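Local coordinates for protein versicolorin reductase (Brucella melitensis, PDB 4NIM) that probably works as a nicotinamide-dependent short-chain dehydrogenase/reductase on a carbonyl or alcohol substrate, at residues Arg82-Ala87 / Gly92-Leu97; Arg126-Leu131 / Gly171-Leu176; Phe130-Ala135 / Ile148-Ser153; Leu138-Arg143 / Asn187-Asn192. All coordinates share one frame; numbering follows the deposited sequence.

Interaction 1 (Arg82-Ala87 / Gly92-Leu97); sequences RIVAEA and GRLDIL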
loop_
_atom_site.group_PDB
_atom_site.type_symbol
_atom_site.label_atom_id
_atom_site.label_comp_id
_atom_site.label_asym_id
_atom_site.label_seq_id
_atom_site.Cartn_x
_atom_site.Cartn_y
_atom_site.Cartn_z
ATOM N N ARG A 82 -13.692 -4.359 -7.549
ATOM C CA ARG A 82 -13.450 -4.567 -8.986
ATOM C C ARG A 82 -11.968 -4.733 -9.319
ATOM O O ARG A 82 -11.613 -5.484 -10.251
ATOM C CB ARG A 82 -14.065 -3.444 -9.826
ATOM C CG ARG A 82 -14.156 -3.776 -11.314
ATOM C CD ARG A 82 -15.220 -2.945 -12.026
ATOM N NE ARG A 82 -14.959 -1.517 -11.915
ATOM C CZ ARG A 82 -15.632 -0.700 -11.113
ATOM N NH1 ARG A 82 -16.623 -1.163 -10.358
ATOM N NH2 ARG A 82 -15.301 0.582 -11.066
ATOM N N ILE A 83 -11.086 -4.067 -8.563
ATOM C CA ILE A 83 -9.661 -4.193 -8.808
ATOM C C ILE A 83 -9.197 -5.634 -8.706
ATOM O O ILE A 83 -8.516 -6.203 -9.612
ATOM C CB ILE A 83 -8.860 -3.320 -7.843
ATOM C CG1 ILE A 83 -9.137 -1.842 -8.158
ATOM C CG2 ILE A 83 -7.383 -3.610 -7.973
ATOM C CD1 ILE A 83 -8.768 -0.918 -7.037
ATOM N N VAL A 84 -9.569 -6.238 -7.606
ATOM C CA VAL A 84 -9.184 -7.610 -7.340
ATOM C C VAL A 84 -9.940 -8.565 -8.283
ATOM O O VAL A 84 -9.314 -9.508 -8.831
ATOM C CB VAL A 84 -9.402 -7.987 -5.865
ATOM C CG1 VAL A 84 -9.135 -9.470 -5.649
ATOM C CG2 VAL A 84 -8.502 -7.163 -4.979
ATOM N N ALA A 85 -11.225 -8.284 -8.553
ATOM C CA ALA A 85 -11.951 -9.032 -9.594
ATOM C C ALA A 85 -11.234 -9.031 -10.947
ATOM O O ALA A 85 -11.289 -10.025 -11.663
ATOM C CB ALA A 85 -13.353 -8.503 -9.796
ATOM N N GLU A 86 -10.568 -7.922 -11.272
ATOM C CA GLU A 86 -9.884 -7.806 -12.556
ATOM C C GLU A 86 -8.629 -8.664 -12.605
ATOM O O GLU A 86 -8.251 -9.142 -13.675
ATOM C CB GLU A 86 -9.602 -6.339 -12.886
ATOM C CG GLU A 86 -10.759 -5.652 -13.606
ATOM C CD GLU A 86 -10.855 -6.107 -15.064
ATOM O OE1 GLU A 86 -10.140 -5.546 -15.933
ATOM O OE2 GLU A 86 -11.593 -7.074 -15.337
ATOM N N ALA A 87 -7.972 -8.874 -11.467
ATOM C CA ALA A 87 -6.831 -9.796 -11.423
ATOM C C ALA A 87 -7.245 -11.213 -11.710
ATOM O O ALA A 87 -6.626 -11.929 -12.541
ATOM C CB ALA A 87 -6.146 -9.722 -10.087
ATOM N N GLY A 92 -6.640 -15.204 -13.449
ATOM C CA GLY A 92 -7.231 -16.409 -12.814
ATOM C C GLY A 92 -6.741 -16.695 -11.399
ATOM O O GLY A 92 -7.076 -17.706 -10.823
ATOM N N ARG A 93 -5.874 -15.832 -10.896
ATOM C CA ARG A 93 -5.295 -15.994 -9.564
ATOM C C ARG A 93 -4.665 -14.674 -9.096
ATOM O O ARG A 93 -4.556 -13.714 -9.879
ATOM C CB ARG A 93 -4.222 -17.100 -9.586
ATOM C CG ARG A 93 -3.176 -16.928 -10.692
ATOM C CD ARG A 93 -2.239 -18.119 -10.808
ATOM N NE ARG A 93 -1.233 -17.925 -11.841
ATOM C CZ ARG A 93 0.003 -17.479 -11.629
ATOM N NH1 ARG A 93 0.420 -17.181 -10.405
ATOM N NH2 ARG A 93 0.825 -17.323 -12.654
ATOM N N LEU A 94 -4.277 -14.640 -7.824
ATOM C CA LEU A 94 -3.573 -13.508 -7.242
ATOM C C LEU A 94 -2.474 -14.030 -6.312
ATOM O O LEU A 94 -2.662 -15.015 -5.588
ATOM C CB LEU A 94 -4.528 -12.588 -6.465
ATOM C CG LEU A 94 -3.897 -11.282 -5.976
ATOM C CD1 LEU A 94 -3.409 -10.425 -7.147
ATOM C CD2 LEU A 94 -4.916 -10.531 -5.127
ATOM N N ASP A 95 -1.326 -13.363 -6.314
ATOM C CA ASP A 95 -0.205 -13.748 -5.420
ATOM C C ASP A 95 0.148 -12.683 -4.403
ATOM O O ASP A 95 0.530 -13.019 -3.288
ATOM C CB ASP A 95 1.069 -14.083 -6.209
ATOM C CG ASP A 95 0.921 -15.332 -7.028
ATOM O OD1 ASP A 95 0.702 -16.396 -6.439
ATOM O OD2 ASP A 95 0.944 -15.247 -8.274
ATOM N N ILE A 96 0.067 -11.415 -4.807
ATOM C CA ILE A 96 0.550 -10.293 -4.023
ATOM C C ILE A 96 -0.460 -9.157 -4.089
ATOM O O ILE A 96 -0.967 -8.875 -5.172
ATOM C CB ILE A 96 1.918 -9.816 -4.579
ATOM C CG1 ILE A 96 2.998 -10.915 -4.447
ATOM C CG2 ILE A 96 2.378 -8.556 -3.924
ATOM C CD1 ILE A 96 4.278 -10.693 -5.258
ATOM N N LEU A 97 -0.766 -8.510 -2.945
ATOM C CA LEU A 97 -1.435 -7.203 -2.902
ATOM C C LEU A 97 -0.539 -6.152 -2.229
ATOM O O LEU A 97 0.003 -6.394 -1.166
ATOM C CB LEU A 97 -2.768 -7.258 -2.141
ATOM C CG LEU A 97 -3.476 -5.945 -1.799
ATOM C CD1 LEU A 97 -4.014 -5.221 -3.013
ATOM C CD2 LEU A 97 -4.589 -6.161 -0.778
#
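L94 sets CG opposite its own backbone N (chi1 -173°) and then forks at chi2 62°, so that its two methyls divide between two residues on successive turns of the helix. CD1 lies 4.1 Å from CB of A87, and CD2 stands 4.4 Å from CG1 of V84. The first is an ordinary van der Waals contact, the second looser, and all three side chains are buried. A87 suits its place because a lone methyl allows the chain that has just turned away from the helix to pass close by, while branched V84 fills more room one turn earlier. V84 also leans on E134 and L138, and L94 on A135, so helix 114-142 packs on the same residues from another direction.

G92, the first residue beyond the helix, makes the turn between the two segments at a positive phi, which is readily reached without a beta carbon. Its N lies 3.4 Å from O of A87, and the resulting hydrogen bond is weak and bent, with an angle of 131° at the hydrogen. The beta carbon of R93 then points away from the helix. Further on, OD2 of D95 accepts the backbone N-H of I17, which ties the approach to strand 96-99 to strand 17-20.

Helix 77-91 thus doubles back through a glycine turn and a buried leucine into the central strand 96-99, next to strand 17-20. This is the return limb of the beta-alpha-beta crossover from strand 66-71, characteristic of the Rossmann fold.

Interaction 2 (Arg126-Leu131 / Gly171-Leu176); sequences RAPFFL and GALDTL. With EDO (1,2-ethanediol), chain B.
P128 and F129 on one helix face L173 and L176 on the other, and no hydrogen bond joins them. On the buried side, CD1 of L173 reaches CB of P128 at 3.8 Å, the two side chains meeting nearly at right angles. L173 gets there because its CG lies trans to the backbone N (chi1 -176°), which carries CD1 to the proline ring. Proline suits this position: its compact ring is wholly apolar on the face it offers, and the N-H it lacks is where helix 114-142 kinks.

Toward solvent, the atoms come slightly closer, but the residues are more exposed. CD1 of L176 comes to 3.6 Å from CD2 of F129, meeting the ring at a slant, while its CD2 lies 3.9 Å from CA of F129. F129 is exposed, and L176 is only partly buried. The ring has a neighbour in its own helix too, since CD1 of F129 sits 3.6 Å above the plane of the F130 ring, over its centre.

D174 takes no part in this seam. Its OD2 accepts a 2.6 Å hydrogen bond from O1 of a 1,2-ethanediol, probably from the crystallisation liquor, and is also hydrogen-bonded to S156 and N195. With polar groups so turned aside, the helix pair is held by shape and apolar burial, without directional bonds.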
loop_
_atom_site.group_PDB
_atom_site.type_symbol
_atom_site.label_atom_id
_atom_site.label_comp_id
_atom_site.label_asym_id
_atom_site.label_seq_id
_atom_site.Cartn_x
_atom_site.Cartn_y
_atom_site.Cartn_z
ATOM N N ARG A 126 -10.227 2.076 4.807
ATOM C CA ARG A 126 -11.323 1.249 4.282
ATOM C C ARG A 126 -10.922 0.542 2.946
ATOM O O ARG A 126 -11.231 -0.644 2.726
ATOM C CB ARG A 126 -12.573 2.102 4.068
ATOM C CG ARG A 126 -13.816 1.275 3.795
ATOM C CD ARG A 126 -15.065 2.121 3.802
ATOM N NE ARG A 126 -15.167 2.973 2.641
ATOM C CZ ARG A 126 -16.001 4.000 2.534
ATOM N NH1 ARG A 126 -16.804 4.315 3.544
ATOM N NH2 ARG A 126 -16.018 4.744 1.443
ATOM N N ALA A 127 -10.282 1.277 2.063
ATOM C CA ALA A 127 -9.855 0.672 0.785
ATOM C C ALA A 127 -8.915 -0.507 1.048
ATOM O O ALA A 127 -9.212 -1.612 0.591
ATOM C CB ALA A 127 -9.308 1.693 -0.169
ATOM N N PRO A 128 -7.856 -0.333 1.857
ATOM C CA PRO A 128 -7.095 -1.542 2.208
ATOM C C PRO A 128 -7.920 -2.648 2.808
ATOM O O PRO A 128 -7.712 -3.807 2.468
ATOM C CB PRO A 128 -6.046 -1.011 3.167
ATOM C CG PRO A 128 -5.772 0.388 2.630
ATOM C CD PRO A 128 -7.102 0.890 2.195
ATOM N N PHE A 129 -8.809 -2.329 3.765
ATOM C CA PHE A 129 -9.636 -3.365 4.316
ATOM C C PHE A 129 -10.340 -4.236 3.251
ATOM O O PHE A 129 -10.264 -5.475 3.296
ATOM C CB PHE A 129 -10.620 -2.750 5.359
ATOM C CG PHE A 129 -11.402 -3.758 6.144
ATOM C CD1 PHE A 129 -12.508 -4.423 5.594
ATOM C CD2 PHE A 129 -11.072 -3.997 7.471
ATOM C CE1 PHE A 129 -13.219 -5.359 6.347
ATOM C CE2 PHE A 129 -11.751 -4.925 8.209
ATOM C CZ PHE A 129 -12.845 -5.596 7.679
ATOM N N PHE A 130 -11.035 -3.608 2.312
ATOM C CA PHE A 130 -11.834 -4.336 1.366
ATOM C C PHE A 130 -10.983 -4.934 0.218
ATOM O O PHE A 130 -11.289 -6.006 -0.240
ATOM C CB PHE A 130 -13.035 -3.508 0.907
ATOM C CG PHE A 130 -14.049 -3.435 1.959
ATOM C CD1 PHE A 130 -14.851 -4.545 2.213
ATOM C CD2 PHE A 130 -14.107 -2.379 2.822
ATOM C CE1 PHE A 130 -15.733 -4.539 3.284
ATOM C CE2 PHE A 130 -14.985 -2.380 3.899
ATOM C CZ PHE A 130 -15.816 -3.458 4.106
ATOM N N LEU A 131 -9.857 -4.329 -0.090
ATOM C CA LEU A 131 -8.890 -4.969 -1.044
ATOM C C LEU A 131 -8.288 -6.223 -0.414
ATOM O O LEU A 131 -8.156 -7.264 -1.060
ATOM C CB LEU A 131 -7.777 -3.993 -1.408
ATOM C CG LEU A 131 -8.251 -2.848 -2.305
ATOM C CD1 LEU A 131 -7.280 -1.686 -2.221
ATOM C CD2 LEU A 131 -8.332 -3.371 -3.717
ATOM N N GLY A 171 -2.840 4.831 11.840
ATOM C CA GLY A 171 -2.832 3.991 12.994
ATOM C C GLY A 171 -3.827 2.883 12.893
ATOM O O GLY A 171 -3.549 1.759 13.295
ATOM N N ALA A 172 -4.979 3.163 12.297
ATOM C CA ALA A 172 -5.940 2.114 12.071
ATOM C C ALA A 172 -5.359 1.041 11.139
ATOM O O ALA A 172 -5.573 -0.166 11.358
ATOM C CB ALA A 172 -7.212 2.673 11.459
ATOM N N LEU A 173 -4.622 1.478 10.129
ATOM C CA LEU A 173 -4.019 0.540 9.197
ATOM C C LEU A 173 -2.994 -0.407 9.867
ATOM O O LEU A 173 -2.942 -1.626 9.574
ATOM C CB LEU A 173 -3.431 1.295 8.037
ATOM C CG LEU A 173 -2.816 0.453 6.880
ATOM C CD1 LEU A 173 -3.872 -0.358 6.176
ATOM C CD2 LEU A 173 -2.176 1.373 5.904
ATOM N N ASP A 174 -2.145 0.136 10.722
ATOM C CA ASP A 174 -1.190 -0.682 11.480
ATOM C C ASP A 174 -1.919 -1.717 12.311
ATOM O O ASP A 174 -1.512 -2.876 12.334
ATOM C CB ASP A 174 -0.328 0.150 12.404
ATOM C CG ASP A 174 0.661 1.059 11.681
ATOM O OD1 ASP A 174 0.576 1.180 10.439
ATOM O OD2 ASP A 174 1.566 1.623 12.400
ATOM N N THR A 175 -2.940 -1.302 13.073
ATOM C CA THR A 175 -3.727 -2.274 13.787
ATOM C C THR A 175 -4.343 -3.370 12.914
ATOM O O THR A 175 -4.299 -4.578 13.227
ATOM C CB THR A 175 -4.809 -1.605 14.637
ATOM O OG1 THR A 175 -4.153 -0.770 15.595
ATOM C CG2 THR A 175 -5.643 -2.659 15.330
ATOM N N LEU A 176 -4.915 -2.949 11.803
ATOM C CA LEU A 176 -5.412 -3.893 10.793
ATOM C C LEU A 176 -4.350 -4.861 10.215
ATOM O O LEU A 176 -4.598 -6.055 10.116
ATOM C CB LEU A 176 -6.098 -3.121 9.677
ATOM C CG LEU A 176 -6.865 -3.984 8.683
ATOM C CD1 LEU A 176 -8.038 -4.674 9.339
ATOM C CD2 LEU A 176 -7.293 -3.143 7.460
HETATM C C1 EDO B . 1.956 1.855 15.746
HETATM O O1 EDO B . 2.277 0.833 14.773
HETATM C C2 EDO B . 0.505 2.356 15.638
HETATM O O2 EDO B . -0.496 1.433 16.144
#

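Interaction 3 (Phe130-Ala135 / Ile148-Ser153); sequences FLIQEA and IVNVSS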
loop_
_atom_site.group_PDB
_atom_site.type_symbol
_atom_site.label_atom_id
_atom_site.label_comp_id
_atom_site.label_asym_id
_atom_site.label_seq_id
_atom_site.Cartn_x
_atom_site.Cartn_y
_atom_site.Cartn_z
ATOM N N PHE A 130 -11.035 -3.608 2.312
ATOM C CA PHE A 130 -11.834 -4.336 1.366
ATOM C C PHE A 130 -10.983 -4.934 0.218
ATOM O O PHE A 130 -11.289 -6.006 -0.240
ATOM C CB PHE A 130 -13.035 -3.508 0.907
ATOM C CG PHE A 130 -14.049 -3.435 1.959
ATOM C CD1 PHE A 130 -14.851 -4.545 2.213
ATOM C CD2 PHE A 130 -14.107 -2.379 2.822
ATOM C CE1 PHE A 130 -15.733 -4.539 3.284
ATOM C CE2 PHE A 130 -14.985 -2.380 3.899
ATOM C CZ PHE A 130 -15.816 -3.458 4.106
ATOM N N LEU A 131 -9.857 -4.329 -0.090
ATOM C CA LEU A 131 -8.890 -4.969 -1.044
ATOM C C LEU A 131 -8.288 -6.223 -0.414
ATOM O O LEU A 131 -8.156 -7.264 -1.060
ATOM C CB LEU A 131 -7.777 -3.993 -1.408
ATOM C CG LEU A 131 -8.251 -2.848 -2.305
ATOM C CD1 LEU A 131 -7.280 -1.686 -2.221
ATOM C CD2 LEU A 131 -8.332 -3.371 -3.717
ATOM N N ILE A 132 -7.992 -6.130 0.886
ATOM C CA ILE A 132 -7.467 -7.260 1.625
ATOM C C ILE A 132 -8.519 -8.370 1.687
ATOM O O ILE A 132 -8.195 -9.539 1.452
ATOM C CB ILE A 132 -7.007 -6.850 3.041
ATOM C CG1 ILE A 132 -5.701 -6.044 2.973
ATOM C CG2 ILE A 132 -6.758 -8.074 3.921
ATOM C CD1 ILE A 132 -5.369 -5.256 4.230
ATOM N N GLN A 133 -9.750 -8.006 2.050
ATOM C CA GLN A 133 -10.870 -8.967 2.057
ATOM C C GLN A 133 -10.907 -9.757 0.742
ATOM O O GLN A 133 -11.000 -11.000 0.751
ATOM C CB GLN A 133 -12.177 -8.244 2.296
ATOM C CG GLN A 133 -13.438 -9.100 2.241
ATOM C CD GLN A 133 -14.615 -8.371 2.831
ATOM O OE1 GLN A 133 -14.716 -8.186 4.064
ATOM N NE2 GLN A 133 -15.519 -7.966 1.987
ATOM N N GLU A 134 -10.943 -9.043 -0.368
ATOM C CA GLU A 134 -11.047 -9.708 -1.652
ATOM C C GLU A 134 -9.811 -10.530 -2.000
ATOM O O GLU A 134 -9.927 -11.590 -2.617
ATOM C CB GLU A 134 -11.348 -8.704 -2.784
ATOM C CG GLU A 134 -12.724 -8.079 -2.696
ATOM C CD GLU A 134 -13.825 -9.120 -2.664
ATOM O OE1 GLU A 134 -13.856 -10.009 -3.515
ATOM O OE2 GLU A 134 -14.676 -9.068 -1.750
ATOM N N ALA A 135 -8.621 -10.021 -1.676
ATOM C CA ALA A 135 -7.386 -10.767 -2.002
ATOM C C ALA A 135 -7.337 -12.079 -1.209
ATOM O O ALA A 135 -7.040 -13.138 -1.748
ATOM C CB ALA A 135 -6.164 -9.915 -1.707
ATOM N N ILE A 148 0.674 -9.736 1.341
ATOM C CA ILE A 148 0.115 -8.398 1.340
ATOM C C ILE A 148 1.116 -7.409 1.987
ATOM O O ILE A 148 1.726 -7.712 3.035
ATOM C CB ILE A 148 -1.196 -8.393 2.124
ATOM C CG1 ILE A 148 -2.171 -9.422 1.499
ATOM C CG2 ILE A 148 -1.796 -7.015 2.152
ATOM C CD1 ILE A 148 -3.495 -9.512 2.210
ATOM N N VAL A 149 1.271 -6.245 1.368
ATOM C CA VAL A 149 2.148 -5.162 1.888
ATOM C C VAL A 149 1.297 -3.903 1.981
ATOM O O VAL A 149 0.754 -3.414 0.991
ATOM C CB VAL A 149 3.390 -4.902 1.044
ATOM C CG1 VAL A 149 4.272 -3.818 1.678
ATOM C CG2 VAL A 149 4.201 -6.177 0.832
ATOM N N ASN A 150 1.082 -3.440 3.203
ATOM C CA ASN A 150 0.430 -2.173 3.434
ATOM C C ASN A 150 1.442 -1.035 3.540
ATOM O O ASN A 150 2.424 -1.142 4.297
ATOM C CB ASN A 150 -0.396 -2.259 4.707
ATOM C CG ASN A 150 -1.539 -3.247 4.563
ATOM O OD1 ASN A 150 -2.088 -3.376 3.464
ATOM N ND2 ASN A 150 -1.873 -3.959 5.633
ATOM N N VAL A 151 1.234 0.037 2.800
ATOM C CA VAL A 151 2.124 1.191 2.919
ATOM C C VAL A 151 1.458 2.168 3.911
ATOM O O VAL A 151 0.446 2.809 3.603
ATOM C CB VAL A 151 2.376 1.872 1.603
ATOM C CG1 VAL A 151 3.316 3.090 1.784
ATOM C CG2 VAL A 151 3.029 0.879 0.605
ATOM N N SER A 152 2.006 2.223 5.108
ATOM C CA SER A 152 1.505 3.078 6.152
ATOM C C SER A 152 2.524 4.213 6.338
ATOM O O SER A 152 3.211 4.577 5.392
ATOM C CB SER A 152 1.291 2.291 7.433
ATOM O OG SER A 152 0.685 3.088 8.428
ATOM N N SER A 153 2.530 4.852 7.513
ATOM C CA SER A 153 3.288 6.079 7.689
ATOM C C SER A 153 4.078 6.104 8.978
ATOM O O SER A 153 3.680 5.496 9.976
ATOM C CB SER A 153 2.287 7.252 7.643
ATOM O OG SER A 153 2.914 8.496 7.879
#
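OD1 of N150 accepts a hydrogen bond from ND2 of N99 on the adjacent strand, while CD1 of I132 presses near it at 3.9 Å. The other end of the amide is used as well: ND2 bonds to OG1 of T177 and lies 4.0 Å from the same CD1 of I132. The amide is thus gripped at both ends, which should fix its rotation, and the methyl, coming from the opposite direction, probably helps shut it off from water. An asparagine suits this buried place because it has a donor and an acceptor to link neighbouring elements.

This is the packing of a Rossmann-type crossover, in which helix 114-142 connects strand 96-99 to its parallel neighbour 147-153 and lies across both. I132 accordingly touches L97 and N99 too.

Two residues earlier on the strand the contact turns wholly apolar. I148 places CG1 trans to its carbonyl carbon (chi1 -57°), bringing CD1 to 4.0 Å from CG2 of I132, and its other branch, CG2, lies 4.1 Å from CG1 of I132. Beta-branched isoleucine suits the extended strand, and on both residues the two branches interlock at an oblique angle. V180 of helix 164-183 packs against I132 as well.

Interaction 4 (Leu138-Arg143 / Asn187-Asn192); sequences LFRRDR and NRIRVN
I189 crosses F139 at a slant, touching both its beta carbon and its ring. CD1 of I189 is 3.7 Å from CB of F139, and CG2 of I189 is 3.7 Å from ring atom CD2 of F139. Both isoleucine branches are therefore engaged, CG1 standing trans to the carbonyl carbon (chi1 -62°) and CG2 trans to the backbone N. The ring is large enough to bridge from the helix to the sheet, where it also rests on I148.

R140 and N187 make the outer part. Here ND2 of N187 comes to 3.9 Å from CG of R140 and lies at the edge of the guanidinium, close to its plane; the amide and guanidinium planes are 52° apart, and no hydrogen bond forms. Long, polar-ended arginine fits this exposed edge of the contact, its methylene giving the contact.

One residue further on, R141 grips D142 side-on, with NE 3.0 Å from OD1 and NH2 2.9 Å from OD2. Then R143, at positive phi (61°), bends the chain off the helix in a Schellman motif. Here helix 114-142, which packs on the parallel sheet of the Rossmann fold, ends beside the loop entering strand 190-196.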
loop_
_atom_site.group_PDB
_atom_site.type_symbol
_atom_site.label_atom_id
_atom_site.label_comp_id
_atom_site.label_asym_id
_atom_site.label_seq_id
_atom_site.Cartn_x
_atom_site.Cartn_y
_atom_site.Cartn_z
ATOM N N LEU A 138 -9.374 -14.847 -2.749
ATOM C CA LEU A 138 -8.649 -15.528 -3.867
ATOM C C LEU A 138 -7.507 -16.397 -3.346
ATOM O O LEU A 138 -7.287 -17.502 -3.846
ATOM C CB LEU A 138 -8.108 -14.515 -4.862
ATOM C CG LEU A 138 -9.180 -13.709 -5.605
ATOM C CD1 LEU A 138 -8.512 -12.887 -6.699
ATOM C CD2 LEU A 138 -10.274 -14.599 -6.149
ATOM N N PHE A 139 -6.751 -15.896 -2.367
ATOM C CA PHE A 139 -5.652 -16.691 -1.830
ATOM C C PHE A 139 -6.193 -18.027 -1.312
ATOM O O PHE A 139 -5.646 -19.087 -1.640
ATOM C CB PHE A 139 -4.925 -15.992 -0.719
ATOM C CG PHE A 139 -4.198 -14.718 -1.127
ATOM C CD1 PHE A 139 -3.684 -14.525 -2.413
ATOM C CD2 PHE A 139 -3.959 -13.743 -0.158
ATOM C CE1 PHE A 139 -2.994 -13.357 -2.726
ATOM C CE2 PHE A 139 -3.289 -12.576 -0.460
ATOM C CZ PHE A 139 -2.798 -12.395 -1.753
ATOM N N ARG A 140 -7.274 -17.974 -0.545
ATOM C CA ARG A 140 -7.886 -19.201 -0.011
ATOM C C ARG A 140 -8.436 -20.126 -1.089
ATOM O O ARG A 140 -8.286 -21.341 -0.982
ATOM C CB ARG A 140 -8.989 -18.870 0.978
ATOM C CG ARG A 140 -8.448 -18.193 2.221
ATOM C CD ARG A 140 -9.549 -17.585 3.061
ATOM N NE ARG A 140 -10.366 -18.541 3.799
ATOM C CZ ARG A 140 -11.630 -18.852 3.541
ATOM N NH1 ARG A 140 -12.295 -18.338 2.515
ATOM N NH2 ARG A 140 -12.257 -19.617 4.389
ATOM N N ARG A 141 -9.126 -19.566 -2.085
ATOM C CA ARG A 141 -9.747 -20.349 -3.124
ATOM C C ARG A 141 -8.670 -21.188 -3.841
ATOM O O ARG A 141 -8.914 -22.357 -4.165
ATOM C CB ARG A 141 -10.421 -19.424 -4.144
ATOM C CG ARG A 141 -11.106 -20.187 -5.267
ATOM C CD ARG A 141 -11.565 -19.266 -6.369
ATOM N NE ARG A 141 -10.430 -18.853 -7.181
ATOM C CZ ARG A 141 -10.461 -17.881 -8.077
ATOM N NH1 ARG A 141 -11.598 -17.208 -8.302
ATOM N NH2 ARG A 141 -9.354 -17.598 -8.756
ATOM N N ASP A 142 -7.495 -20.600 -4.091
ATOM C CA ASP A 142 -6.490 -21.260 -4.928
ATOM C C ASP A 142 -5.315 -21.792 -4.065
ATOM O O ASP A 142 -4.329 -22.241 -4.604
ATOM C CB ASP A 142 -5.991 -20.315 -6.017
ATOM C CG ASP A 142 -7.062 -19.927 -7.004
ATOM O OD1 ASP A 142 -8.026 -20.693 -7.155
ATOM O OD2 ASP A 142 -6.942 -18.852 -7.629
ATOM N N ARG A 143 -5.438 -21.745 -2.733
ATOM C CA ARG A 143 -4.418 -22.311 -1.829
ATOM C C ARG A 143 -3.104 -21.624 -2.038
ATOM O O ARG A 143 -2.062 -22.286 -2.170
ATOM C CB ARG A 143 -4.253 -23.844 -2.066
ATOM N N ASN A 187 -3.003 -19.992 7.361
ATOM C CA ASN A 187 -3.093 -19.978 5.911
ATOM C C ASN A 187 -1.759 -19.728 5.223
ATOM O O ASN A 187 -1.658 -19.957 4.012
ATOM C CB ASN A 187 -4.057 -18.913 5.422
ATOM C CG ASN A 187 -5.400 -19.029 6.042
ATOM O OD1 ASN A 187 -5.580 -18.669 7.213
ATOM N ND2 ASN A 187 -6.387 -19.518 5.272
ATOM N N ARG A 188 -0.759 -19.259 5.969
ATOM C CA ARG A 188 0.517 -18.856 5.385
ATOM C C ARG A 188 0.319 -17.700 4.405
ATOM O O ARG A 188 1.032 -17.583 3.388
ATOM C CB ARG A 188 1.249 -20.062 4.756
ATOM C CG ARG A 188 1.650 -21.084 5.809
ATOM C CD ARG A 188 2.547 -22.192 5.249
ATOM N NE ARG A 188 1.762 -23.367 4.885
ATOM C CZ ARG A 188 2.188 -24.371 4.123
ATOM N NH1 ARG A 188 3.427 -24.389 3.630
ATOM N NH2 ARG A 188 1.362 -25.381 3.858
ATOM N N ILE A 189 -0.676 -16.864 4.722
ATOM C CA ILE A 189 -0.864 -15.605 4.048
ATOM C C ILE A 189 -0.195 -14.553 4.915
ATOM O O ILE A 189 -0.553 -14.410 6.118
ATOM C CB ILE A 189 -2.346 -15.245 3.835
ATOM C CG1 ILE A 189 -3.021 -16.274 2.953
ATOM C CG2 ILE A 189 -2.436 -13.832 3.240
ATOM C CD1 ILE A 189 -4.553 -16.268 2.993
ATOM N N ARG A 190 0.742 -13.794 4.327
ATOM C CA ARG A 190 1.595 -12.913 5.124
ATOM C C ARG A 190 1.153 -11.493 4.870
ATOM O O ARG A 190 0.803 -11.176 3.735
ATOM C CB ARG A 190 3.057 -13.080 4.760
ATOM C CG ARG A 190 3.504 -14.493 5.016
ATOM C CD ARG A 190 4.980 -14.669 4.753
ATOM N NE ARG A 190 5.367 -14.258 3.413
ATOM C CZ ARG A 190 6.096 -13.177 3.107
ATOM N NH1 ARG A 190 6.556 -12.342 4.042
ATOM N NH2 ARG A 190 6.452 -12.978 1.837
ATOM N N VAL A 191 1.032 -10.718 5.937
ATOM C CA VAL A 191 0.603 -9.309 5.865
ATOM C C VAL A 191 1.547 -8.437 6.697
ATOM O O VAL A 191 1.607 -8.562 7.922
ATOM C CB VAL A 191 -0.827 -9.124 6.377
ATOM C CG1 VAL A 191 -1.338 -7.723 6.030
ATOM C CG2 VAL A 191 -1.760 -10.210 5.803
ATOM N N ASN A 192 2.231 -7.532 6.036
ATOM C CA ASN A 192 3.240 -6.711 6.663
ATOM C C ASN A 192 3.051 -5.273 6.269
ATOM O O ASN A 192 2.404 -4.958 5.237
ATOM C CB ASN A 192 4.626 -7.173 6.264
ATOM C CG ASN A 192 4.967 -8.524 6.828
ATOM O OD1 ASN A 192 5.179 -8.687 8.027
ATOM N ND2 ASN A 192 5.067 -9.493 5.946
#

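In the fold
Helix 114-142 runs through interactions 2, 3 and 4, and its inner side closes over the leucine of interaction 1 as well. Interaction 3 lies deepest, its centre about 6 Å from that of the chain, and combines isoleucine packing with a buried, hydrogen-bonded amide. Interaction 1 is also buried but includes a weak backbone bond at a tight turn. Interactions 2 and 4 are only partly buried: the first is a helix-helix seam without polar bonds, the second a buried phenylalanine-isoleucine pair with a more exposed polar pair. Probable backbone hydrogen bonds of the sheet connect three of them: V149 N to L97 O joins interactions 1 and 3, and I148 N to R190 O joins 3 and 4.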